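Local coordinates for protein NAD nucleotidase (PDB 3ZTV) that degrades NAD to adenosine and nicotinamide riboside in the periplasm, acting both as a pyrophosphatase and as a zinc-dependent 5'-nucleotidase, at residues N372-S385 with A457-G469. Numbering follows the deposited sequence.
Sequences NRIPNKAGSNPEGS and ALVDGSTGAFPYG. With ADN (adenosine), chain D.
The phenolic oxygen of Tyr468 ties strand 467-470 to the loop before helix 386-396 in the C-terminal, nucleotide-binding domain of this 5'-nucleotidase. Tyr468 OH donates to Arg373 O at 2.7 Å, approaching from above the carbonyl plane, and accepts the backbone N-H of Ser385 (N to OH 2.9 Å) in a nearly straight bond (175°). This pair of bonds fixes the hydroxyl's position between two parts of the loop, the second at the N-cap of the helix. Ser385 O lies over the centre of one face of the tyrosine ring, while Gly384, at positive phi, brings its CA to 3.6 Å from Tyr468 OH.

Beside this, the loop packs onto Phe466: Pro375 CD makes an off-centre CH-pi contact, 4.2 Å from the ring centroid, and Ile374 CG1 touches CD2 of the Phe466 ring. Ile374 CD1 reaches on between Leu458 CD2 and Thr463 CG2, and Phe569 of strand 567-570 adds to this apolar cluster.

Towards the ligand, Arg373 stretches out from CG to NE and lays one guanidinium face against Gly464 CA. Its NH1 donates in the guanidinium plane to Thr463 OG1 (2.9 Å), and a chi1 of 53° turns Thr463 OG1 to meet it. The bond helps fix the rotation of a group that, like that of nearby Arg413, probably binds substrate. In the adjoining ST turn, Ser462 OG accepts the N-H of Gly464 (N to OG 3.0 Å) and donates to O3' of adenosine at 2.8 Å.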
# COMPACT_ATOMS: atom_id res chain seq x y z
N ASN A 372 13.88 13.99 47.88
CA ASN A 372 14.74 14.38 46.76
C ASN A 372 13.99 14.82 45.50
O ASN A 372 14.59 14.92 44.44
CB ASN A 372 15.71 13.25 46.42
CG ASN A 372 16.66 12.94 47.57
OD1 ASN A 372 17.59 13.71 47.84
ND2 ASN A 372 16.44 11.82 48.24
N ARG A 373 12.70 15.10 45.64
CA ARG A 373 11.88 15.42 44.47
C ARG A 373 12.37 16.64 43.70
O ARG A 373 12.36 16.64 42.47
CB ARG A 373 10.42 15.62 44.87
CG ARG A 373 9.69 14.32 45.18
CD ARG A 373 8.32 14.60 45.77
NE ARG A 373 7.56 13.37 45.97
CZ ARG A 373 6.34 13.35 46.49
NH1 ARG A 373 5.75 14.48 46.85
NH2 ARG A 373 5.70 12.19 46.65
N ILE A 374 12.80 17.67 44.43
CA ILE A 374 13.26 18.91 43.81
C ILE A 374 14.72 19.16 44.16
O ILE A 374 15.09 19.13 45.34
CB ILE A 374 12.41 20.11 44.27
CG1 ILE A 374 10.93 19.86 43.96
CG2 ILE A 374 12.89 21.39 43.62
CD1 ILE A 374 10.00 20.91 44.51
N PRO A 375 15.56 19.41 43.15
CA PRO A 375 16.99 19.61 43.43
C PRO A 375 17.23 20.88 44.22
O PRO A 375 16.47 21.84 44.08
CB PRO A 375 17.61 19.74 42.04
CG PRO A 375 16.59 19.19 41.09
CD PRO A 375 15.27 19.49 41.71
N ASN A 376 18.27 20.88 45.05
CA ASN A 376 18.73 22.08 45.75
C ASN A 376 17.72 22.66 46.75
O ASN A 376 17.78 23.84 47.08
CB ASN A 376 19.18 23.14 44.75
CG ASN A 376 20.48 22.78 44.07
OD1 ASN A 376 21.44 22.34 44.72
ND2 ASN A 376 20.53 22.93 42.75
N LYS A 377 16.81 21.82 47.23
CA LYS A 377 15.92 22.22 48.32
C LYS A 377 16.40 21.61 49.63
O LYS A 377 17.14 20.63 49.64
CB LYS A 377 14.48 21.78 48.03
CG LYS A 377 13.76 22.63 46.99
CD LYS A 377 13.75 24.10 47.40
CE LYS A 377 12.91 24.94 46.46
NZ LYS A 377 11.56 25.26 47.01
N ALA A 378 15.97 22.20 50.75
CA ALA A 378 16.32 21.68 52.06
C ALA A 378 15.94 20.20 52.17
O ALA A 378 14.81 19.82 51.85
CB ALA A 378 15.64 22.49 53.15
N GLY A 379 16.88 19.38 52.62
CA GLY A 379 16.63 17.96 52.78
C GLY A 379 16.84 17.17 51.50
O GLY A 379 16.80 15.94 51.52
N SER A 380 17.07 17.87 50.40
CA SER A 380 17.32 17.23 49.11
C SER A 380 18.82 17.16 48.84
O SER A 380 19.63 17.13 49.76
CB SER A 380 16.59 17.98 47.99
OG SER A 380 16.64 17.28 46.76
N ASN A 381 19.18 17.12 47.56
CA ASN A 381 20.57 17.18 47.14
C ASN A 381 20.68 18.00 45.85
O ASN A 381 19.66 18.31 45.23
CB ASN A 381 21.15 15.77 46.96
CG ASN A 381 20.65 15.08 45.71
OD1 ASN A 381 19.55 14.51 45.70
ND2 ASN A 381 21.44 15.12 44.65
N PRO A 382 21.90 18.36 45.44
CA PRO A 382 22.05 19.24 44.27
C PRO A 382 21.49 18.67 42.96
O PRO A 382 21.13 19.45 42.09
CB PRO A 382 23.56 19.44 44.17
CG PRO A 382 24.05 19.25 45.56
CD PRO A 382 23.19 18.17 46.14
N GLU A 383 21.44 17.35 42.83
CA GLU A 383 20.92 16.71 41.62
C GLU A 383 19.44 16.36 41.71
O GLU A 383 18.80 16.06 40.70
CB GLU A 383 21.73 15.46 41.28
CG GLU A 383 23.19 15.73 40.93
CD GLU A 383 23.37 16.29 39.53
OE1 GLU A 383 22.45 16.12 38.69
OE2 GLU A 383 24.43 16.89 39.27
N GLY A 384 18.89 16.38 42.92
CA GLY A 384 17.51 16.00 43.13
C GLY A 384 17.31 14.52 42.91
O GLY A 384 18.13 13.70 43.33
N SER A 385 16.23 14.17 42.22
CA SER A 385 15.83 12.78 42.10
C SER A 385 16.51 12.05 40.94
O SER A 385 15.91 11.84 39.88
CB SER A 385 14.31 12.68 41.96
OG SER A 385 13.88 11.34 42.17
N ALA A 457 4.60 21.51 40.87
CA ALA A 457 5.52 21.04 41.91
C ALA A 457 5.90 22.13 42.91
O ALA A 457 6.05 21.87 44.10
CB ALA A 457 6.79 20.45 41.28
N LEU A 458 6.07 23.35 42.41
CA LEU A 458 6.63 24.44 43.20
C LEU A 458 5.57 25.33 43.84
O LEU A 458 5.82 25.95 44.87
CB LEU A 458 7.55 25.30 42.33
CG LEU A 458 8.82 24.61 41.82
CD1 LEU A 458 9.41 25.39 40.66
CD2 LEU A 458 9.83 24.43 42.94
N VAL A 459 4.39 25.40 43.23
CA VAL A 459 3.38 26.35 43.68
C VAL A 459 1.99 25.75 43.90
O VAL A 459 1.45 25.82 45.00
CB VAL A 459 3.25 27.54 42.70
CG1 VAL A 459 2.18 28.52 43.18
CG2 VAL A 459 4.59 28.24 42.54
N ASP A 460 1.41 25.17 42.85
CA ASP A 460 -0.01 24.82 42.85
C ASP A 460 -0.37 23.48 43.49
O ASP A 460 -1.51 23.28 43.91
CB ASP A 460 -0.56 24.87 41.42
CG ASP A 460 -0.48 26.25 40.80
OD1 ASP A 460 -0.54 27.25 41.55
OD2 ASP A 460 -0.35 26.33 39.57
N GLY A 461 0.59 22.56 43.56
CA GLY A 461 0.28 21.22 44.04
C GLY A 461 1.42 20.42 44.63
O GLY A 461 2.28 20.95 45.32
N SER A 462 1.41 19.12 44.34
CA SER A 462 2.36 18.17 44.92
C SER A 462 3.75 18.28 44.31
O SER A 462 3.90 18.39 43.10
CB SER A 462 1.82 16.74 44.73
OG SER A 462 2.82 15.76 44.98
N THR A 463 4.77 18.22 45.16
CA THR A 463 6.15 18.25 44.70
C THR A 463 6.46 17.05 43.82
O THR A 463 7.45 17.05 43.09
CB THR A 463 7.14 18.27 45.88
OG1 THR A 463 6.85 17.18 46.76
CG2 THR A 463 7.04 19.59 46.64
N GLY A 464 5.62 16.03 43.89
CA GLY A 464 5.81 14.83 43.09
C GLY A 464 5.69 15.06 41.59
O GLY A 464 6.04 14.18 40.80
N ALA A 465 5.20 16.23 41.20
CA ALA A 465 5.07 16.55 39.77
C ALA A 465 6.41 16.90 39.11
O ALA A 465 6.50 16.94 37.88
CB ALA A 465 4.08 17.69 39.58
N PHE A 466 7.44 17.17 39.90
CA PHE A 466 8.67 17.70 39.33
C PHE A 466 9.25 16.74 38.28
O PHE A 466 9.44 15.56 38.57
CB PHE A 466 9.70 18.01 40.42
CG PHE A 466 10.77 18.96 39.96
CD1 PHE A 466 11.88 18.49 39.28
CD2 PHE A 466 10.63 20.33 40.17
CE1 PHE A 466 12.86 19.37 38.84
CE2 PHE A 466 11.60 21.21 39.72
CZ PHE A 466 12.72 20.72 39.06
N PRO A 467 9.53 17.25 37.07
CA PRO A 467 9.88 16.39 35.93
C PRO A 467 11.37 16.14 35.74
O PRO A 467 12.19 17.05 35.90
CB PRO A 467 9.34 17.17 34.74
CG PRO A 467 9.58 18.60 35.13
CD PRO A 467 9.35 18.65 36.64
N TYR A 468 11.71 14.90 35.40
CA TYR A 468 13.07 14.53 35.01
C TYR A 468 12.95 13.70 33.74
O TYR A 468 11.97 12.98 33.56
CB TYR A 468 13.75 13.69 36.09
CG TYR A 468 13.98 14.40 37.41
CD1 TYR A 468 12.95 14.57 38.33
CD2 TYR A 468 15.24 14.90 37.74
CE1 TYR A 468 13.16 15.21 39.54
CE2 TYR A 468 15.45 15.55 38.95
CZ TYR A 468 14.41 15.70 39.85
OH TYR A 468 14.61 16.34 41.06
N GLY A 469 13.95 13.80 32.87
CA GLY A 469 13.87 13.15 31.57
C GLY A 469 15.09 12.34 31.16
O GLY A 469 16.17 12.41 31.76
O5' ADN D . 1.10 11.03 46.79
C5' ADN D . 0.56 11.57 45.58
C4' ADN D . 1.70 11.75 44.58
O4' ADN D . 2.20 10.47 44.17
C3' ADN D . 1.27 12.45 43.31
O3' ADN D . 1.43 13.87 43.42
C2' ADN D . 2.19 11.87 42.26
O2' ADN D . 3.41 12.62 42.18
C1' ADN D . 2.51 10.48 42.77
N9 ADN D . 1.66 9.49 42.07
C8 ADN D . 0.45 9.03 42.46
N7 ADN D . -0.03 8.13 41.56
C5 ADN D . 0.89 8.01 40.57
C6 ADN D . 1.05 7.23 39.32
N6 ADN D . 0.10 6.37 38.89
N1 ADN D . 2.17 7.41 38.61
C2 ADN D . 3.14 8.26 39.00
N3 ADN D . 3.07 8.99 40.12
C4 ADN D . 2.00 8.90 40.93